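Local atomic coordinates of Lmo0325 protein (Listeria monocytogenes EGD-e, PDB entry 4RYK), a protein that probably binds DNA as a transcriptional regulator of the Rgg type, pairing a helix-turn-helix region with an all-helical Rgg-type C-terminal region. Residues V87-G91 and K92-V96; E191-R194 and Y195-R198; G254-W257 and M258-E262; I274-W277 and K278-Y282. All coordinates share one frame; numbering follows the deposited sequence.

Contact 1. Residues V87-G91 and K92-V96; sequences VELSG and KNDVV
L89 and D94 face each other across a helix end on the protein surface, a local contact in the short turn that joins helix 82-91 to helix 95-108. The carbonyl of L89 accepts the backbone N-H of D94, with D94 N 3.0 Å from L89 O, and the bond is nearly straight at 167°. Inside that loop, N93 N reaches S90 O at 2.9 Å, coming from above the carbonyl plane instead of along a lone pair. One residue earlier, K92 N still makes the ordinary helical bond to E88 O. The side chain of L89 leans forward, and its methyl CD2 lies 3.6 Å from D94 OD2. The other carboxylate oxygen, D94 OD1, accepts the N-H of G97 and so caps the first turn of the next helix. K92 curls back over the helix it has just left: with its CG held between the backbone N and the carbonyl carbon (chi1 46°), K92 CG packs 3.5 Å from E88 O. Further bends carry the ammonium to the aliphatic part of E88, K92 NZ to E88 CG 3.6 Å, while E88 OE2 stays 4.1 Å from K92 NZ, too far for a salt bridge. L89 also packs on M98 and L101 of helix 95-108. With N93 at positive phi as its C-prime residue, this is a Schellman motif, followed at once by the N-cap aspartate of the next helix.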
# COMPACT_ATOMS: atom_id res chain seq x y z
N VAL A 87 -10.94 7.10 12.58
CA VAL A 87 -11.75 6.31 11.67
C VAL A 87 -12.37 5.12 12.39
O VAL A 87 -13.56 4.83 12.26
CB VAL A 87 -10.85 5.84 10.51
CG1 VAL A 87 -11.51 4.75 9.68
CG2 VAL A 87 -10.48 7.04 9.65
N GLU A 88 -11.56 4.43 13.16
CA GLU A 88 -12.08 3.33 13.96
C GLU A 88 -13.18 3.79 14.93
O GLU A 88 -14.23 3.19 14.99
CB GLU A 88 -10.96 2.68 14.73
CG GLU A 88 -11.47 1.64 15.67
CD GLU A 88 -10.39 0.68 16.05
OE1 GLU A 88 -9.22 1.13 16.05
OE2 GLU A 88 -10.71 -0.50 16.34
N LEU A 89 -12.94 4.86 15.68
CA LEU A 89 -13.95 5.37 16.59
C LEU A 89 -15.22 5.84 15.86
O LEU A 89 -16.33 5.52 16.27
CB LEU A 89 -13.36 6.51 17.40
CG LEU A 89 -12.20 6.16 18.32
CD1 LEU A 89 -11.44 7.38 18.78
CD2 LEU A 89 -12.74 5.41 19.51
N SER A 90 -15.04 6.63 14.80
CA SER A 90 -16.18 7.08 13.98
C SER A 90 -17.01 5.91 13.53
O SER A 90 -18.24 5.90 13.67
CB SER A 90 -15.70 7.82 12.73
OG SER A 90 -15.41 9.13 13.09
N GLY A 91 -16.31 4.95 12.94
CA GLY A 91 -16.92 3.75 12.40
C GLY A 91 -17.82 3.01 13.35
O GLY A 91 -18.89 2.59 12.95
N LYS A 92 -17.41 2.84 14.61
CA LYS A 92 -18.32 2.25 15.60
C LYS A 92 -18.88 3.30 16.59
O LYS A 92 -19.29 2.98 17.72
CB LYS A 92 -17.76 0.94 16.23
CG LYS A 92 -16.32 0.92 16.71
CD LYS A 92 -16.17 1.72 18.00
CE LYS A 92 -15.14 1.12 18.94
NZ LYS A 92 -13.75 1.28 18.42
N ASN A 93 -18.94 4.56 16.14
CA ASN A 93 -19.70 5.64 16.83
C ASN A 93 -19.40 5.86 18.29
O ASN A 93 -20.27 6.23 19.09
CB ASN A 93 -21.20 5.38 16.71
CG ASN A 93 -21.81 6.14 15.58
OD1 ASN A 93 -21.11 6.61 14.66
ND2 ASN A 93 -23.10 6.31 15.65
N ASP A 94 -18.15 5.63 18.64
CA ASP A 94 -17.81 5.54 20.04
C ASP A 94 -17.44 6.93 20.56
O ASP A 94 -16.30 7.38 20.45
CB ASP A 94 -16.69 4.57 20.17
CG ASP A 94 -16.20 4.49 21.53
OD1 ASP A 94 -16.78 5.15 22.44
OD2 ASP A 94 -15.19 3.79 21.67
N VAL A 95 -18.42 7.59 21.17
CA VAL A 95 -18.33 8.99 21.54
C VAL A 95 -17.45 9.09 22.79
O VAL A 95 -16.67 10.04 22.91
CB VAL A 95 -19.75 9.63 21.64
CG1 VAL A 95 -20.41 9.42 23.00
CG2 VAL A 95 -19.71 11.11 21.27
N VAL A 96 -17.53 8.10 23.68
CA VAL A 96 -16.63 8.05 24.82
C VAL A 96 -15.17 7.95 24.38
O VAL A 96 -14.34 8.71 24.84
CB VAL A 96 -17.00 6.90 25.77
CG1 VAL A 96 -16.04 6.82 26.96
CG2 VAL A 96 -18.44 7.06 26.25

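Contact 2. Residues E191-R194 and Y195-R198; sequences EKYR and YYDR
Y195 lies alongside R194, the two side chains running the same way out of the turn between helix 176-193 and helix 197-216. Y195 CE1 packs 3.4 Å from R194 CG, and the phenol oxygen sits over one face of the guanidinium, the ring and guanidinium planes being 46° apart. Although Y195 OH comes within 3.0 Å of R194 NH1, the angle is too poor for a hydrogen bond; the arginine instead donates from NE to T236. R194 reaches this place with CG between its own backbone N and carbonyl carbon (chi1 57°) and a further bend at chi3. Next comes Y196, whose N closes the turn on Y193 O at 2.9 Å, with the donor well above the carbonyl plane. Y196 CB also lies 3.3 Å from Y193 O. The side chains of Y193 and Y196 lie side by side, pointing the same way, with Y196 CD2 at the edge of the Y193 ring, 3.9 Å from Y193 CD1. The hydroxyl of Y196 is hydrogen-bonded to D65 of the second subunit, and its ring stacks on F69 of that subunit. D197 and R198 begin the new helix, and D197 OD2 and R198 NE form reciprocal salt bridges with R198 and D197 of the second subunit. The bend itself is a type I beta turn from Y193 to Y196, a tight turn between two consecutive helices of the Rgg-type C-terminal region, here placed at the dimer interface.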
# COMPACT_ATOMS: atom_id res chain seq x y z
N GLU A 191 -3.33 14.35 -8.86
CA GLU A 191 -2.52 14.08 -10.03
C GLU A 191 -1.09 13.62 -9.67
O GLU A 191 -0.51 12.87 -10.38
CB GLU A 191 -2.48 15.35 -10.95
CG GLU A 191 -3.79 15.59 -11.71
CD GLU A 191 -4.07 14.48 -12.75
OE1 GLU A 191 -3.09 13.84 -13.21
OE2 GLU A 191 -5.25 14.24 -13.12
N LYS A 192 -0.53 14.11 -8.58
CA LYS A 192 0.75 13.62 -8.04
C LYS A 192 0.56 12.27 -7.36
O LYS A 192 1.24 11.28 -7.64
CB LYS A 192 1.26 14.57 -6.96
CG LYS A 192 1.32 16.03 -7.33
CD LYS A 192 2.26 16.22 -8.51
CE LYS A 192 2.23 17.64 -9.04
NZ LYS A 192 2.98 18.58 -8.16
N TYR A 193 -0.44 12.22 -6.49
CA TYR A 193 -0.56 11.14 -5.55
C TYR A 193 -1.21 9.87 -6.11
O TYR A 193 -1.26 8.86 -5.42
CB TYR A 193 -1.32 11.57 -4.30
CG TYR A 193 -0.58 12.45 -3.33
CD1 TYR A 193 0.42 11.94 -2.54
CD2 TYR A 193 -0.90 13.81 -3.18
CE1 TYR A 193 1.11 12.73 -1.63
CE2 TYR A 193 -0.21 14.62 -2.26
CZ TYR A 193 0.79 14.07 -1.50
OH TYR A 193 1.50 14.80 -0.57
N ARG A 194 -1.72 9.91 -7.34
CA ARG A 194 -2.42 8.75 -7.86
C ARG A 194 -1.43 7.62 -8.10
O ARG A 194 -1.84 6.50 -8.19
CB ARG A 194 -3.18 9.06 -9.15
CG ARG A 194 -2.33 9.59 -10.29
CD ARG A 194 -3.22 10.16 -11.39
NE ARG A 194 -3.66 9.06 -12.22
CZ ARG A 194 -3.50 8.96 -13.52
NH1 ARG A 194 -2.94 9.95 -14.22
NH2 ARG A 194 -3.93 7.87 -14.14
N TYR A 195 -0.15 7.93 -8.21
CA TYR A 195 0.87 6.89 -8.30
C TYR A 195 1.45 6.48 -6.92
O TYR A 195 2.41 5.73 -6.83
CB TYR A 195 1.97 7.31 -9.30
CG TYR A 195 1.42 7.68 -10.69
CD1 TYR A 195 1.02 8.99 -10.96
CD2 TYR A 195 1.26 6.72 -11.70
CE1 TYR A 195 0.51 9.35 -12.20
CE2 TYR A 195 0.76 7.08 -12.95
CZ TYR A 195 0.38 8.40 -13.18
OH TYR A 195 -0.15 8.82 -14.38
N TYR A 196 0.89 7.01 -5.84
CA TYR A 196 1.33 6.65 -4.51
C TYR A 196 0.36 5.54 -4.02
O TYR A 196 -0.86 5.72 -3.99
CB TYR A 196 1.33 7.88 -3.61
CG TYR A 196 1.79 7.70 -2.17
CD1 TYR A 196 2.89 6.91 -1.85
CD2 TYR A 196 1.18 8.40 -1.16
CE1 TYR A 196 3.30 6.76 -0.53
CE2 TYR A 196 1.57 8.26 0.15
CZ TYR A 196 2.63 7.45 0.46
OH TYR A 196 2.99 7.36 1.78
N ASP A 197 0.89 4.37 -3.72
CA ASP A 197 0.02 3.27 -3.31
C ASP A 197 -0.96 3.69 -2.23
O ASP A 197 -2.16 3.51 -2.39
CB ASP A 197 0.81 1.99 -2.94
CG ASP A 197 1.78 2.17 -1.79
OD1 ASP A 197 1.99 3.24 -1.21
OD2 ASP A 197 2.40 1.15 -1.47
N ARG A 198 -0.48 4.36 -1.20
CA ARG A 198 -1.38 4.76 -0.10
C ARG A 198 -2.31 5.90 -0.49
O ARG A 198 -3.46 5.94 -0.07
CB ARG A 198 -0.57 5.12 1.15
CG ARG A 198 -0.05 3.84 1.81
CD ARG A 198 1.02 4.07 2.84
NE ARG A 198 1.60 2.79 3.18
CZ ARG A 198 2.76 2.61 3.80
NH1 ARG A 198 3.45 3.65 4.23
NH2 ARG A 198 3.23 1.39 3.99

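Contact 3. Residues G254-W257 and M258-E262; sequences GAIW and MKEGE
W257 O is the acceptor on which the end of helix 243-259 closes. E262 N lies 2.7 Å from W257 O, at an N-H...O angle of 146°, and the same oxygen also takes a weak bond from E260 N. The stronger bond of E260 N goes one carbonyl further back, to I256 O at 2.8 Å. Before that the helix runs regularly: M258 N is satisfied by G254 O and K259 N by A255 O. G261, at positive phi, is the C-prime residue of a Schellman motif, and its own N-H is taken up by M258 O, so the carbonyls of W257 and M258 find donors within the turn that leads to helix 263-279. Among the side chains, E260 runs alongside I256. E260 CG lies 3.3 Å from I256 O, and E260 OE2 packs 3.6 Å from I256 CG2 while accepting a hydrogen bond from N224. The other oxygen, E260 OE1, lies in the plane of the W257 ring, at its edge, 3.6 Å from W257 CD1. E262 brings CB to within 3.8 Å of W257 CB, and its OE2 forms a salt bridge with K265, a lysine that also makes a cation-pi contact with the indole. The buried selenomethionine M258 bends at its last torsion (chi3 -93°), which folds M258 CE back to 3.7 Å from A255 CA, beside helix 283-300.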
# COMPACT_ATOMS: atom_id res chain seq x y z
N GLY A 254 -23.33 1.89 -12.82
CA GLY A 254 -24.63 1.27 -12.92
C GLY A 254 -25.74 2.21 -12.49
O GLY A 254 -26.71 2.40 -13.20
N ALA A 255 -25.55 2.83 -11.34
CA ALA A 255 -26.55 3.74 -10.79
C ALA A 255 -26.78 4.93 -11.73
O ALA A 255 -27.91 5.33 -11.98
CB ALA A 255 -26.09 4.23 -9.42
N ILE A 256 -25.69 5.50 -12.23
CA ILE A 256 -25.78 6.62 -13.14
C ILE A 256 -26.46 6.25 -14.45
O ILE A 256 -27.26 7.03 -14.99
CB ILE A 256 -24.41 7.23 -13.39
CG1 ILE A 256 -23.91 7.87 -12.07
CG2 ILE A 256 -24.50 8.27 -14.50
CD1 ILE A 256 -22.55 8.51 -12.15
N TRP A 257 -26.18 5.07 -14.95
CA TRP A 257 -26.92 4.59 -16.11
C TRP A 257 -28.41 4.54 -15.84
O TRP A 257 -29.21 4.95 -16.71
CB TRP A 257 -26.42 3.22 -16.58
CG TRP A 257 -25.17 3.31 -17.39
CD1 TRP A 257 -24.72 4.37 -18.10
CD2 TRP A 257 -24.20 2.27 -17.57
NE1 TRP A 257 -23.54 4.07 -18.72
CE2 TRP A 257 -23.21 2.77 -18.43
CE3 TRP A 257 -24.09 0.95 -17.13
CZ2 TRP A 257 -22.09 2.02 -18.82
CZ3 TRP A 257 -23.00 0.19 -17.53
CH2 TRP A 257 -22.01 0.73 -18.37
N MSE A 258 -28.81 4.09 -14.66
CA MSE A 258 -30.24 4.04 -14.35
C MSE A 258 -30.84 5.41 -14.39
O MSE A 258 -31.91 5.61 -14.91
CB MSE A 258 -30.49 3.38 -12.99
CG MSE A 258 -30.08 1.92 -13.05
SE MSE A 258 -30.71 0.88 -11.53
CE MSE A 258 -29.11 1.08 -10.42
N LYS A 259 -30.14 6.37 -13.85
CA LYS A 259 -30.56 7.75 -13.88
C LYS A 259 -30.52 8.34 -15.27
O LYS A 259 -31.22 9.29 -15.52
CB LYS A 259 -29.64 8.59 -13.01
CG LYS A 259 -29.81 8.38 -11.53
CD LYS A 259 -31.11 8.98 -11.05
CE LYS A 259 -31.03 10.50 -10.99
NZ LYS A 259 -32.32 11.05 -11.50
N GLU A 260 -29.68 7.84 -16.16
CA GLU A 260 -29.64 8.38 -17.50
C GLU A 260 -30.61 7.64 -18.40
O GLU A 260 -30.40 7.60 -19.61
CB GLU A 260 -28.22 8.30 -18.06
CG GLU A 260 -27.27 9.29 -17.41
CD GLU A 260 -25.81 9.04 -17.77
OE1 GLU A 260 -25.45 7.91 -18.20
OE2 GLU A 260 -25.01 9.98 -17.61
N GLY A 261 -31.63 7.01 -17.82
CA GLY A 261 -32.55 6.15 -18.58
C GLY A 261 -32.05 4.82 -19.14
O GLY A 261 -32.78 4.14 -19.86
N GLU A 262 -30.84 4.39 -18.81
CA GLU A 262 -30.31 3.14 -19.32
C GLU A 262 -30.53 2.09 -18.23
O GLU A 262 -29.56 1.50 -17.68
CB GLU A 262 -28.83 3.33 -19.56
CG GLU A 262 -28.48 4.01 -20.85
CD GLU A 262 -28.12 2.97 -21.88
OE1 GLU A 262 -29.06 2.30 -22.36
OE2 GLU A 262 -26.91 2.80 -22.15

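Contact 4. Residues I274-W277 and K278-Y282; sequences IQTW and KELHY
The backbone of helix 263-279 runs out through regular bonds from K278 N to I274 O and from E279 N to Q275 O, then L280 N to T276 O, before Y282 N folds back to W277 O at 2.8 Å. Q275 and E279 are joined across one turn: Q275 NE2 donates to E279 OE2 at 3.2 Å in an almost straight bond of 170°. The carboxylate oxygen lies in the amide plane, yet the two flat groups stand nearly perpendicular. Q275 gets there with CG anti to N and a bend at chi2 (55°). E279 CG presses on Q275 O at 3.1 Å, and E279 OE1 forms a salt bridge with R272 of the second subunit. Facing inward, W277 crosses Y282 at about a right angle, W277 CD1 4.0 Å from Y282 CB; the indole also stacks on Y289. T276 and L280 run side by side, T276 CG2 to L280 CD1 4.0 Å. Y282 OH bonds to the backbone oxygen of S239 of the second subunit, and H281 NE2 is hydrogen-bonded to N250 OD1 of that subunit. With H281 at positive phi, and H281 N bonded to K278 O beside the Y282 N to W277 O bond, this is a Schellman helix end at the dimer interface.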
# COMPACT_ATOMS: atom_id res chain seq x y z
N ILE A 274 -22.47 -5.98 -6.69
CA ILE A 274 -22.85 -6.59 -5.42
C ILE A 274 -22.50 -8.08 -5.36
O ILE A 274 -21.95 -8.56 -4.36
CB ILE A 274 -24.35 -6.35 -5.19
CG1 ILE A 274 -24.55 -4.89 -4.82
CG2 ILE A 274 -24.95 -7.28 -4.13
CD1 ILE A 274 -25.98 -4.44 -4.98
N GLN A 275 -22.82 -8.82 -6.41
CA GLN A 275 -22.47 -10.24 -6.49
C GLN A 275 -20.98 -10.45 -6.45
O GLN A 275 -20.50 -11.45 -5.92
CB GLN A 275 -23.06 -10.81 -7.77
CG GLN A 275 -22.89 -12.30 -8.02
CD GLN A 275 -23.40 -13.22 -6.92
OE1 GLN A 275 -24.40 -12.93 -6.23
NE2 GLN A 275 -22.69 -14.37 -6.74
N THR A 276 -20.23 -9.52 -7.05
CA THR A 276 -18.80 -9.62 -7.08
C THR A 276 -18.24 -9.42 -5.70
O THR A 276 -17.36 -10.16 -5.28
CB THR A 276 -18.17 -8.62 -8.06
OG1 THR A 276 -18.59 -8.93 -9.40
CG2 THR A 276 -16.67 -8.74 -8.02
N TRP A 277 -18.75 -8.44 -4.96
CA TRP A 277 -18.31 -8.30 -3.58
C TRP A 277 -18.59 -9.60 -2.78
O TRP A 277 -17.77 -10.01 -1.93
CB TRP A 277 -18.98 -7.13 -2.87
CG TRP A 277 -18.35 -5.80 -3.18
CD1 TRP A 277 -17.04 -5.48 -3.07
CD2 TRP A 277 -19.02 -4.62 -3.60
NE1 TRP A 277 -16.84 -4.19 -3.41
CE2 TRP A 277 -18.05 -3.64 -3.76
CE3 TRP A 277 -20.34 -4.32 -3.91
CZ2 TRP A 277 -18.36 -2.35 -4.17
CZ3 TRP A 277 -20.64 -3.07 -4.34
CH2 TRP A 277 -19.65 -2.08 -4.45
N LYS A 278 -19.71 -10.25 -3.06
CA LYS A 278 -20.02 -11.52 -2.38
C LYS A 278 -19.05 -12.59 -2.75
O LYS A 278 -18.56 -13.28 -1.87
CB LYS A 278 -21.41 -12.05 -2.68
CG LYS A 278 -22.46 -11.23 -1.99
CD LYS A 278 -23.85 -11.69 -2.32
CE LYS A 278 -24.86 -10.72 -1.75
NZ LYS A 278 -26.25 -11.13 -2.09
N GLU A 279 -18.75 -12.69 -4.04
CA GLU A 279 -17.90 -13.77 -4.52
C GLU A 279 -16.47 -13.62 -4.01
O GLU A 279 -15.75 -14.61 -3.91
CB GLU A 279 -17.90 -13.77 -6.01
CG GLU A 279 -19.22 -14.23 -6.57
CD GLU A 279 -19.28 -14.09 -8.07
OE1 GLU A 279 -18.37 -13.44 -8.62
OE2 GLU A 279 -20.21 -14.63 -8.69
N LEU A 280 -16.09 -12.38 -3.70
CA LEU A 280 -14.76 -12.09 -3.19
C LEU A 280 -14.73 -11.94 -1.67
O LEU A 280 -13.75 -11.46 -1.15
CB LEU A 280 -14.14 -10.83 -3.84
CG LEU A 280 -14.03 -10.84 -5.37
CD1 LEU A 280 -13.43 -9.54 -5.86
CD2 LEU A 280 -13.18 -11.98 -5.88
N HIS A 281 -15.77 -12.40 -1.00
CA HIS A 281 -15.80 -12.57 0.46
C HIS A 281 -15.79 -11.18 1.17
O HIS A 281 -15.22 -11.02 2.25
CB HIS A 281 -14.69 -13.53 0.92
CG HIS A 281 -14.46 -14.67 -0.03
ND1 HIS A 281 -15.36 -15.69 -0.22
CD2 HIS A 281 -13.43 -14.93 -0.88
CE1 HIS A 281 -14.92 -16.50 -1.16
NE2 HIS A 281 -13.75 -16.07 -1.57
N TYR A 282 -16.37 -10.17 0.51
CA TYR A 282 -16.65 -8.89 1.14
C TYR A 282 -18.14 -8.84 1.42
O TYR A 282 -18.84 -7.96 0.92
CB TYR A 282 -16.26 -7.70 0.22
CG TYR A 282 -14.77 -7.52 -0.04
CD1 TYR A 282 -13.95 -7.00 0.92
CD2 TYR A 282 -14.21 -7.88 -1.27
CE1 TYR A 282 -12.62 -6.83 0.70
CE2 TYR A 282 -12.85 -7.76 -1.51
CZ TYR A 282 -12.06 -7.24 -0.53
OH TYR A 282 -10.73 -7.06 -0.75

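Contacts 1, 3 and 4 end their helices in the same way, with a Schellman motif, whereas contact 2 turns through a type I beta turn. Contact 1 is a surface contact with none of its touching residues buried; the other three are partly buried. Contacts 3 and 4 close successive helices, 243-259 and 263-279, with their centres about 22 Å apart. Each places a tryptophan at the turn, but W257 meets the E260 carboxylate at its edge and a lysine, while W277 packs among aromatic rings. Contacts 2 and 4, about 26 Å apart between centres, both reach the second subunit through charged side chains and tyrosine hydroxyls; contacts 1 and 3 touch no other chain of the assembly.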